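Local coordinates for protein Pre-mRNA splicing factor PRP8 (Cyanidioschyzon merolae, PDB 6NQI) that probably binds spliceosomal snRNAs and intron RNA as part of the splicing machinery, this piece being its RNase H-like domain, at residues 158-162 and 204-208. Residues are numbered along the deposited sequence; the frame is centred on the assembly and turned at random.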
loop_
_atom_site.group_PDB
_atom_site.type_symbol
_atom_site.label_atom_id
_atom_site.label_comp_id
_atom_site.label_asym_id
_atom_site.label_seq_id
_atom_site.Cartn_x
_atom_site.Cartn_y
_atom_site.Cartn_z
ATOM N N ARG A 158 -0.427 -8.243 -12.252
ATOM C CA ARG A 158 0.537 -9.136 -11.624
ATOM C C ARG A 158 0.669 -8.821 -10.147
ATOM O O ARG A 158 0.650 -9.717 -9.293
ATOM C CB ARG A 158 1.889 -8.991 -12.309
ATOM C CG ARG A 158 2.890 -10.006 -11.864
ATOM C CD ARG A 158 4.179 -9.832 -12.634
ATOM N NE ARG A 158 4.042 -10.118 -14.054
ATOM C CZ ARG A 158 5.028 -9.967 -14.928
ATOM N NH1 ARG A 158 6.211 -9.532 -14.523
ATOM N NH2 ARG A 158 4.830 -10.249 -16.208
ATOM N N PHE A 159 0.825 -7.535 -9.839
ATOM C CA PHE A 159 0.863 -7.085 -8.455
ATOM C C PHE A 159 -0.390 -7.537 -7.715
ATOM O O PHE A 159 -0.305 -8.057 -6.601
ATOM C CB PHE A 159 1.014 -5.566 -8.453
ATOM C CG PHE A 159 1.207 -4.953 -7.116
ATOM C CD1 PHE A 159 2.486 -4.796 -6.600
ATOM C CD2 PHE A 159 0.133 -4.476 -6.392
ATOM C CE1 PHE A 159 2.685 -4.204 -5.382
ATOM C CE2 PHE A 159 0.331 -3.879 -5.159
ATOM C CZ PHE A 159 1.607 -3.747 -4.661
ATOM N N LEU A 160 -1.560 -7.393 -8.339
ATOM C CA LEU A 160 -2.801 -7.769 -7.664
ATOM C C LEU A 160 -2.858 -9.277 -7.404
ATOM O O LEU A 160 -3.280 -9.719 -6.321
ATOM C CB LEU A 160 -3.995 -7.300 -8.499
ATOM C CG LEU A 160 -5.384 -7.165 -7.855
ATOM C CD1 LEU A 160 -5.362 -6.333 -6.583
ATOM C CD2 LEU A 160 -6.345 -6.539 -8.833
ATOM N N LEU A 161 -2.432 -10.080 -8.387
ATOM C CA LEU A 161 -2.392 -11.532 -8.219
ATOM C C LEU A 161 -1.452 -11.923 -7.089
ATOM O O LEU A 161 -1.747 -12.836 -6.307
ATOM C CB LEU A 161 -1.957 -12.206 -9.523
ATOM C CG LEU A 161 -1.802 -13.728 -9.477
ATOM C CD1 LEU A 161 -3.105 -14.400 -9.063
ATOM C CD2 LEU A 161 -1.319 -14.269 -10.809
ATOM N N LEU A 162 -0.319 -11.225 -6.988
ATOM C CA LEU A 162 0.621 -11.454 -5.896
ATOM C C LEU A 162 -0.022 -11.132 -4.560
ATOM O O LEU A 162 0.150 -11.879 -3.590
ATOM C CB LEU A 162 1.876 -10.610 -6.092
ATOM C CG LEU A 162 2.845 -11.209 -7.109
ATOM C CD1 LEU A 162 3.928 -10.217 -7.465
ATOM C CD2 LEU A 162 3.455 -12.501 -6.623
ATOM N N TRP A 204 8.589 -14.969 -14.626
ATOM C CA TRP A 204 7.406 -14.236 -14.177
ATOM C C TRP A 204 6.130 -14.846 -14.754
ATOM O O TRP A 204 5.119 -14.960 -14.057
ATOM C CB TRP A 204 7.530 -12.753 -14.546
ATOM C CG TRP A 204 8.255 -11.917 -13.493
ATOM C CD1 TRP A 204 9.356 -11.113 -13.681
ATOM C CD2 TRP A 204 7.927 -11.816 -12.102
ATOM N NE1 TRP A 204 9.728 -10.524 -12.488
ATOM C CE2 TRP A 204 8.868 -10.943 -11.509
ATOM C CE3 TRP A 204 6.931 -12.382 -11.300
ATOM C CZ2 TRP A 204 8.838 -10.634 -10.163
ATOM C CZ3 TRP A 204 6.905 -12.071 -9.967
ATOM C CH2 TRP A 204 7.850 -11.203 -9.409
ATOM N N ARG A 205 6.163 -15.247 -16.027
ATOM C CA ARG A 205 5.005 -15.882 -16.658
ATOM C C ARG A 205 4.679 -17.217 -15.996
ATOM O O ARG A 205 3.522 -17.493 -15.648
ATOM C CB ARG A 205 5.305 -16.092 -18.144
ATOM C CG ARG A 205 5.438 -14.839 -19.002
ATOM C CD ARG A 205 6.138 -15.214 -20.313
ATOM N NE ARG A 205 5.367 -16.102 -21.180
ATOM C CZ ARG A 205 5.896 -16.788 -22.188
ATOM N NH1 ARG A 205 7.193 -16.695 -22.448
ATOM N NH2 ARG A 205 5.136 -17.583 -22.925
ATOM N N ARG A 206 5.696 -18.061 -15.809
ATOM C CA ARG A 206 5.470 -19.335 -15.134
ATOM C C ARG A 206 4.931 -19.113 -13.730
ATOM O O ARG A 206 4.045 -19.843 -13.270
ATOM C CB ARG A 206 6.737 -20.189 -15.122
ATOM C CG ARG A 206 7.273 -20.483 -16.507
ATOM C CD ARG A 206 8.391 -21.495 -16.454
ATOM N NE ARG A 206 8.600 -22.124 -17.755
ATOM C CZ ARG A 206 9.374 -23.185 -17.950
ATOM N NH1 ARG A 206 10.012 -23.735 -16.925
ATOM N NH2 ARG A 206 9.502 -23.700 -19.165
ATOM N N LEU A 207 5.465 -18.111 -13.032
ATOM C CA LEU A 207 4.998 -17.800 -11.688
ATOM C C LEU A 207 3.535 -17.383 -11.698
ATOM O O LEU A 207 2.739 -17.859 -10.880
ATOM C CB LEU A 207 5.863 -16.686 -11.114
ATOM C CG LEU A 207 6.666 -17.024 -9.881
ATOM C CD1 LEU A 207 7.713 -15.948 -9.670
ATOM C CD2 LEU A 207 5.706 -17.106 -8.718
ATOM N N GLU A 208 3.164 -16.495 -12.630
ATOM C CA GLU A 208 1.769 -16.096 -12.786
ATOM C C GLU A 208 0.878 -17.312 -12.961
ATOM O O GLU A 208 -0.193 -17.408 -12.351
ATOM C CB GLU A 208 1.614 -15.147 -13.980
ATOM C CG GLU A 208 1.593 -13.663 -13.641
ATOM C CD GLU A 208 1.450 -12.759 -14.874
ATOM O OE1 GLU A 208 0.920 -13.215 -15.918
ATOM O OE2 GLU A 208 1.869 -11.581 -14.793
#
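Arg158 reaches from helix 152-168 to helix 201-210 and is gripped there by Glu208 and Trp204, two residues one helical turn apart. Its CG stands anti to the backbone N (chi1 -172°), which sends the chain out across the gap, and a bend at chi3 turns the guanidinium onto the indole. Arg158 NE donates a hydrogen bond to Glu208 OE2 at 2.7 Å, the only one between the two segments and part of a salt bridge. The carboxylate oxygen lies near the guanidinium plane, at its edge, whereas on the acceptor side the bond arrives from the anti side and tilted out of the carboxylate plane, the two flat groups being turned 61° apart.

One face of the same guanidinium lies on Trp204 in an offset cation-pi stack, planes 20° apart, with Arg158 NH1 3.3 Å from Trp204 CG, toward the rim of the ring. Trp146 makes a further cation-pi contact with Arg158 and also meets Trp204 edge-to-face, while Glu201, on the same helix as Glu208, forms a salt bridge to Arg158 NH2. Two leucines flank this polar centre: the Leu161 CD2 methyl sits 3.7 Å from the Glu208 backbone O, and Leu162 CD1 makes an apolar contact with the Trp204 ring, approaching it obliquely, 4.3 Å from Trp204 CZ3.

The helix axes remain 11.5 Å apart at closest approach, so the helices meet through side chains rather than by close backbone approach. A leucine in place of Arg158 would probably leave Glu208 and Glu201 without their shared cation and the Trp204 face without its flat partner. With two carboxylates and two indoles around it, the buried guanidinium is likely to stay charged, joining helix 201-210, the last helix of the modelled chain, to helix 152-168 of this RNase H-like domain by directional bonds as well as by apolar contact.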